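Matching sites in endoglucanase, family GH5 from Zobellia galactanivorans, a protein that hydrolyses hemicelluloses, probably cutting within beta-glucan chains such as mixed-linked glucan, as an endo-acting glycoside hydrolase of family 5 (PDB 6GL2 (chain A, 1.96 Å), residues 25-30 and 319-324), and in its relative endoglucanase from Ruminococcus champanellensis (PDB 6WQV (chain B, 1.45 Å), residues 27-32 and 336-341). Both blocks share one frame: the second was fitted to the first on N, CA, C and O of the twelve residues, RMSD 0.39 Å. Numbering follows each deposited sequence.

Structure 1 (6GL2); sequences WNLGNA and FNRNTL.
Arg321 carries its CG anti to the carbonyl carbon (chi1 -59°) and runs extended from CG to NE, which brings its guanidinium to Gly28. It reaches out of the loop between strand 304-307 and helix 329-336 to the turn after strand 24-26, tying together chain that follows the last and first strands of the (beta/alpha)8 barrel. The grip is end-on to one atom: Arg321 NH2 (2.9 Å) and Arg321 NH1 (3.0 Å) both donate to Gly28 O, NH2 on a lone pair. Leu27 CD1 lies over one guanidinium face, 3.8 Å from Arg321 NH1, and Ala30 CB stands 3.8 Å from the same nitrogen. At the Trp25 ring edge, CH2 is 4.0 Å from Arg321 NE. Phe319, CG anti to its N (chi1 178°), brings CD2 to 4.3 Å from Trp25 CZ2. Asn29 leads its amide away from the arginine.

Structure 2 (6WQV); sequences WNLGNT and LNRGTL. With BGC (beta-D-glucopyranose), chain C.
Arg338 carries its CG anti to the carbonyl carbon and runs extended from CG to NE, which brings its guanidinium to Gly30; Thr32 OG1, anti to the carbonyl carbon (chi1 -55°), faces it. Arg338 NH2 donates to Gly30 O at 3.1 Å, on a lone pair. Arg338 NH1 gives a nearly straight bond to Thr32 OG1 (2.7 Å, 178°), in the guanidinium plane; Thr32 OG1 in turn donates to Gly30 O (2.8 Å), from above its carbonyl plane. Leu29 CD1 lies over one guanidinium face, 3.6 Å from Arg338 NH1, and Thr32 CB stands 3.9 Å from that nitrogen. At the Trp27 ring edge, CH2 is 4.1 Å from Arg338 NE. Leu336, CG anti to its N (chi1 175°), brings CD2 to 4.2 Å from Trp27 CZ2. Asn31 leads its amide away from the arginine into the glycan pocket, where Asn31 ND2 donates to O3 of a glucose unit (2.9 Å).

Comparison
The sharpest difference is Ala30(A) against Thr32(B). The CB atoms coincide within the error, and each still packs against Arg321(A) or Arg338(B), but OG1 and CG2 of Thr32(B) have no counterpart in Ala30(A). The hydroxyl of Thr32(B) makes two hydrogen bonds: Arg338(B) NH1 to Thr32(B) OG1 (2.7 Å), and Thr32(B) OG1 to Gly30(B) O (2.8 Å). Ala30(A) has no polar atom to make either. Thr32(B) OG1 thus relays between guanidinium and carbonyl, while a bond from arginine to glycine is present in both: Arg321(A) NH1 to Gly28(A) O and Arg338(B) NH2 to Gly30(B) O. This hydroxyl may fix the guanidinium more firmly against the turn. Leu27(A) and Leu29(B) keep their place.

Phe319(A) against Leu336(B) changes the bulk beside the tryptophan. CB coincides, chi1 is 178° against 175°, and after superposition the CG atoms lie 0.8 Å apart, the CD1 atoms 0.6 Å and the CD2 atoms 1.1 Å; CZ, at the far end of the ring of Phe319(A), has no counterpart in Leu336(B). The touch of CD2 on Trp25(A) or Trp27(B) is kept, as is that on CG of Arg321(A) or Arg338(B). A third exchange is Asn322(A) against Gly339(B). The side chains of Asn29(A) and Asn31(B) keep their place within the error; the glucose unit is modelled in structure 2 alone, touching Asn31(B), whose ND2 hydrogen-bonds to O3 of the unit.

Structure 1 (6GL2)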
loop_
_atom_site.group_PDB
_atom_site.type_symbol
_atom_site.label_atom_id
_atom_site.label_comp_id
_atom_site.label_asym_id
_atom_site.label_seq_id
_atom_site.Cartn_x
_atom_site.Cartn_y
_atom_site.Cartn_z
ATOM N N TRP A 25 5.915 -3.596 -6.644
ATOM C CA TRP A 25 6.853 -4.062 -5.619
ATOM C C TRP A 25 6.956 -2.995 -4.528
ATOM O O TRP A 25 7.024 -1.821 -4.831
ATOM C CB TRP A 25 8.212 -4.362 -6.267
ATOM C CG TRP A 25 9.275 -4.875 -5.369
ATOM C CD1 TRP A 25 9.648 -6.207 -5.145
ATOM C CD2 TRP A 25 10.288 -4.092 -4.677
ATOM N NE1 TRP A 25 10.724 -6.283 -4.279
ATOM C CE2 TRP A 25 11.159 -5.033 -4.002
ATOM C CE3 TRP A 25 10.525 -2.741 -4.539
ATOM C CZ2 TRP A 25 12.216 -4.602 -3.220
ATOM C CZ3 TRP A 25 11.620 -2.339 -3.758
ATOM C CH2 TRP A 25 12.456 -3.268 -3.125
ATOM N N ASN A 26 6.887 -3.443 -3.265
ATOM C CA ASN A 26 7.043 -2.583 -2.072
ATOM C C ASN A 26 8.481 -2.444 -1.607
ATOM O O ASN A 26 9.116 -3.449 -1.382
ATOM C CB ASN A 26 6.280 -3.160 -0.857
ATOM C CG ASN A 26 4.803 -2.867 -0.824
ATOM O OD1 ASN A 26 4.396 -1.789 -0.419
ATOM N ND2 ASN A 26 3.962 -3.803 -1.319
ATOM N N LEU A 27 8.882 -1.243 -1.407
ATOM C CA LEU A 27 10.124 -0.917 -0.710
ATOM C C LEU A 27 9.914 -1.014 0.818
ATOM O O LEU A 27 9.834 0.009 1.507
ATOM C CB LEU A 27 10.677 0.425 -1.154
ATOM C CG LEU A 27 12.042 0.840 -0.660
ATOM C CD1 LEU A 27 13.153 0.037 -1.331
ATOM C CD2 LEU A 27 12.310 2.322 -0.705
ATOM N N GLY A 28 9.704 -2.239 1.285
ATOM C CA GLY A 28 9.373 -2.400 2.676
ATOM C C GLY A 28 10.553 -2.336 3.625
ATOM O O GLY A 28 11.669 -2.627 3.226
ATOM N N ASN A 29 10.258 -2.066 4.875
ATOM C CA ASN A 29 11.226 -1.860 5.887
ATOM C C ASN A 29 12.343 -0.910 5.549
ATOM O O ASN A 29 13.526 -1.128 5.788
ATOM C CB ASN A 29 11.786 -3.209 6.370
ATOM C CG ASN A 29 10.814 -4.000 7.280
ATOM O OD1 ASN A 29 9.682 -3.657 7.461
ATOM N ND2 ASN A 29 11.316 -5.138 7.827
ATOM N N ALA A 30 11.983 0.183 4.844
ATOM C CA ALA A 30 12.871 1.270 4.510
ATOM C C ALA A 30 12.330 2.537 5.171
ATOM O O ALA A 30 12.530 2.697 6.345
ATOM C CB ALA A 30 13.094 1.372 2.997
ATOM N N PHE A 319 14.369 -9.422 -3.465
ATOM C CA PHE A 319 15.493 -8.636 -4.044
ATOM C C PHE A 319 16.535 -8.407 -2.963
ATOM O O PHE A 319 16.182 -8.087 -1.840
ATOM C CB PHE A 319 14.954 -7.316 -4.530
ATOM C CG PHE A 319 16.004 -6.383 -5.109
ATOM C CD1 PHE A 319 16.777 -6.764 -6.212
ATOM C CD2 PHE A 319 16.293 -5.191 -4.535
ATOM C CE1 PHE A 319 17.732 -5.909 -6.722
ATOM C CE2 PHE A 319 17.276 -4.348 -5.070
ATOM C CZ PHE A 319 18.009 -4.698 -6.152
ATOM N N ASN A 320 17.834 -8.589 -3.305
ATOM C CA ASN A 320 18.885 -8.335 -2.399
ATOM C C ASN A 320 19.414 -6.897 -2.587
ATOM O O ASN A 320 20.085 -6.571 -3.566
ATOM C CB ASN A 320 20.045 -9.320 -2.603
ATOM C CG ASN A 320 21.065 -9.193 -1.549
ATOM O OD1 ASN A 320 21.442 -8.142 -1.089
ATOM N ND2 ASN A 320 21.713 -10.376 -1.219
ATOM N N ARG A 321 19.022 -6.008 -1.697
ATOM C CA ARG A 321 19.406 -4.582 -1.785
ATOM C C ARG A 321 20.895 -4.351 -1.591
ATOM O O ARG A 321 21.362 -3.298 -2.105
ATOM C CB ARG A 321 18.584 -3.762 -0.751
ATOM C CG ARG A 321 17.110 -3.875 -0.974
ATOM C CD ARG A 321 16.312 -3.113 0.037
ATOM N NE ARG A 321 14.928 -3.561 0.017
ATOM C CZ ARG A 321 13.962 -3.121 0.852
ATOM N NH1 ARG A 321 14.148 -2.076 1.648
ATOM N NH2 ARG A 321 12.804 -3.741 0.854
ATOM N N ASN A 322 21.561 -5.267 -0.936
ATOM C CA ASN A 322 23.012 -5.086 -0.693
ATOM C C ASN A 322 23.872 -5.525 -1.867
ATOM O O ASN A 322 24.880 -4.876 -2.139
ATOM C CB ASN A 322 23.403 -5.876 0.522
ATOM C CG ASN A 322 22.838 -5.258 1.834
ATOM O OD1 ASN A 322 22.226 -5.925 2.608
ATOM N ND2 ASN A 322 22.983 -3.986 1.938
ATOM N N THR A 323 23.415 -6.450 -2.667
ATOM C CA THR A 323 24.207 -6.929 -3.792
ATOM C C THR A 323 23.607 -6.603 -5.138
ATOM O O THR A 323 24.260 -6.762 -6.165
ATOM C CB THR A 323 24.318 -8.443 -3.727
ATOM O OG1 THR A 323 23.062 -9.044 -4.034
ATOM C CG2 THR A 323 24.883 -8.979 -2.412
ATOM N N LEU A 324 22.377 -6.072 -5.170
ATOM C CA LEU A 324 21.677 -5.772 -6.387
ATOM C C LEU A 324 21.300 -6.959 -7.218
ATOM O O LEU A 324 20.967 -6.784 -8.367
ATOM C CB LEU A 324 22.300 -4.636 -7.195
ATOM C CG LEU A 324 22.658 -3.389 -6.415
ATOM C CD1 LEU A 324 23.491 -2.402 -7.274
ATOM C CD2 LEU A 324 21.457 -2.747 -5.785
#

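Structure 2 (6WQV)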
loop_
_atom_site.group_PDB
_atom_site.type_symbol
_atom_site.label_atom_id
_atom_site.label_comp_id
_atom_site.label_asym_id
_atom_site.label_seq_id
_atom_site.Cartn_x
_atom_site.Cartn_y
_atom_site.Cartn_z
ATOM N N TRP B 27 5.971 -3.655 -6.600
ATOM C CA TRP B 27 6.964 -4.011 -5.591
ATOM C C TRP B 27 6.947 -2.954 -4.501
ATOM O O TRP B 27 6.919 -1.749 -4.794
ATOM C CB TRP B 27 8.337 -4.055 -6.266
ATOM C CG TRP B 27 9.533 -4.461 -5.467
ATOM C CD1 TRP B 27 10.015 -5.730 -5.304
ATOM C CD2 TRP B 27 10.444 -3.589 -4.789
ATOM N NE1 TRP B 27 11.181 -5.700 -4.561
ATOM C CE2 TRP B 27 11.454 -4.402 -4.225
ATOM C CE3 TRP B 27 10.504 -2.204 -4.591
ATOM C CZ2 TRP B 27 12.504 -3.867 -3.471
ATOM C CZ3 TRP B 27 11.558 -1.674 -3.851
ATOM C CH2 TRP B 27 12.543 -2.509 -3.302
ATOM N N ASN B 28 6.925 -3.412 -3.243
ATOM C CA ASN B 28 6.968 -2.528 -2.081
ATOM C C ASN B 28 8.409 -2.363 -1.609
ATOM O O ASN B 28 9.120 -3.356 -1.424
ATOM C CB ASN B 28 6.215 -3.122 -0.878
ATOM C CG ASN B 28 4.715 -2.925 -0.925
ATOM O OD1 ASN B 28 4.192 -1.889 -0.512
ATOM N ND2 ASN B 28 4.013 -3.942 -1.386
ATOM N N LEU B 29 8.799 -1.113 -1.342
ATOM C CA LEU B 29 10.048 -0.784 -0.640
ATOM C C LEU B 29 9.827 -0.944 0.868
ATOM O O LEU B 29 9.703 0.024 1.626
ATOM C CB LEU B 29 10.455 0.640 -0.988
ATOM C CG LEU B 29 11.797 1.152 -0.459
ATOM C CD1 LEU B 29 12.969 0.482 -1.159
ATOM C CD2 LEU B 29 11.909 2.654 -0.587
ATOM N N GLY B 30 9.764 -2.199 1.297
ATOM C CA GLY B 30 9.349 -2.489 2.657
ATOM C C GLY B 30 10.444 -2.341 3.699
ATOM O O GLY B 30 11.642 -2.467 3.429
ATOM N N ASN B 31 10.008 -2.090 4.943
ATOM C CA ASN B 31 10.886 -1.959 6.113
ATOM C C ASN B 31 11.963 -0.878 5.933
ATOM O O ASN B 31 13.082 -0.998 6.445
ATOM C CB ASN B 31 11.524 -3.300 6.504
ATOM C CG ASN B 31 10.600 -4.189 7.308
ATOM O OD1 ASN B 31 9.411 -3.898 7.444
ATOM N ND2 ASN B 31 11.140 -5.270 7.849
ATOM N N THR B 32 11.595 0.205 5.243
ATOM C CA THR B 32 12.512 1.262 4.842
ATOM C C THR B 32 11.988 2.580 5.385
ATOM O O THR B 32 12.217 2.891 6.563
ATOM C CB THR B 32 12.711 1.178 3.322
ATOM O OG1 THR B 32 13.145 -0.151 2.972
ATOM C CG2 THR B 32 13.741 2.153 2.828
ATOM N N LEU B 336 14.511 -8.915 -3.757
ATOM C CA LEU B 336 15.734 -8.250 -4.199
ATOM C C LEU B 336 16.682 -8.136 -3.015
ATOM O O LEU B 336 16.329 -7.556 -1.982
ATOM C CB LEU B 336 15.424 -6.839 -4.706
ATOM C CG LEU B 336 16.636 -5.974 -5.091
ATOM C CD1 LEU B 336 17.404 -6.622 -6.231
ATOM C CD2 LEU B 336 16.173 -4.570 -5.461
ATOM N N ASN B 337 17.891 -8.669 -3.160
ATOM C CA ASN B 337 18.938 -8.425 -2.178
ATOM C C ASN B 337 19.533 -7.065 -2.523
ATOM O O ASN B 337 20.272 -6.924 -3.502
ATOM C CB ASN B 337 19.965 -9.548 -2.199
ATOM C CG ASN B 337 20.999 -9.407 -1.115
ATOM O OD1 ASN B 337 21.376 -8.300 -0.731
ATOM N ND2 ASN B 337 21.475 -10.537 -0.607
ATOM N N ARG B 338 19.196 -6.042 -1.732
ATOM C CA ARG B 338 19.505 -4.672 -2.126
ATOM C C ARG B 338 21.001 -4.386 -2.090
ATOM O O ARG B 338 21.498 -3.590 -2.895
ATOM C CB ARG B 338 18.741 -3.687 -1.234
ATOM C CG ARG B 338 17.229 -3.734 -1.414
ATOM C CD ARG B 338 16.532 -2.717 -0.549
ATOM N NE ARG B 338 15.168 -3.142 -0.258
ATOM C CZ ARG B 338 14.370 -2.525 0.602
ATOM N NH1 ARG B 338 14.783 -1.447 1.239
ATOM N NH2 ARG B 338 13.157 -3.004 0.824
ATOM N N GLY B 339 21.737 -5.011 -1.170
ATOM C CA GLY B 339 23.159 -4.742 -1.063
ATOM C C GLY B 339 23.989 -5.357 -2.167
ATOM O O GLY B 339 25.032 -4.814 -2.526
ATOM N N THR B 340 23.539 -6.482 -2.719
ATOM C CA THR B 340 24.260 -7.152 -3.798
ATOM C C THR B 340 23.637 -6.893 -5.163
ATOM O O THR B 340 24.255 -7.230 -6.184
ATOM C CB THR B 340 24.283 -8.659 -3.530
ATOM O OG1 THR B 340 22.941 -9.137 -3.424
ATOM C CG2 THR B 340 25.016 -8.942 -2.234
ATOM N N LEU B 341 22.465 -6.262 -5.191
ATOM C CA LEU B 341 21.661 -6.038 -6.395
ATOM C C LEU B 341 21.445 -7.337 -7.161
ATOM O O LEU B 341 21.690 -7.433 -8.366
ATOM C CB LEU B 341 22.249 -4.948 -7.288
ATOM C CG LEU B 341 22.095 -3.492 -6.843
ATOM C CD1 LEU B 341 22.687 -2.590 -7.923
ATOM C CD2 LEU B 341 20.656 -3.137 -6.565
HETATM C C2 BGC C . 7.421 -6.748 8.035
HETATM C C3 BGC C . 8.126 -7.063 9.314
HETATM C C4 BGC C . 8.058 -5.926 10.303
HETATM C C5 BGC C . 6.628 -5.500 10.552
HETATM C C6 BGC C . 6.459 -4.275 11.395
HETATM C C1 BGC C . 5.979 -6.324 8.281
HETATM O O2 BGC C . 7.437 -7.896 7.151
HETATM O O3 BGC C . 9.532 -7.374 9.010
HETATM O O4 BGC C . 8.572 -6.370 11.613
HETATM O O5 BGC C . 5.974 -5.189 9.249
HETATM O O6 BGC C . 5.075 -4.099 11.717
#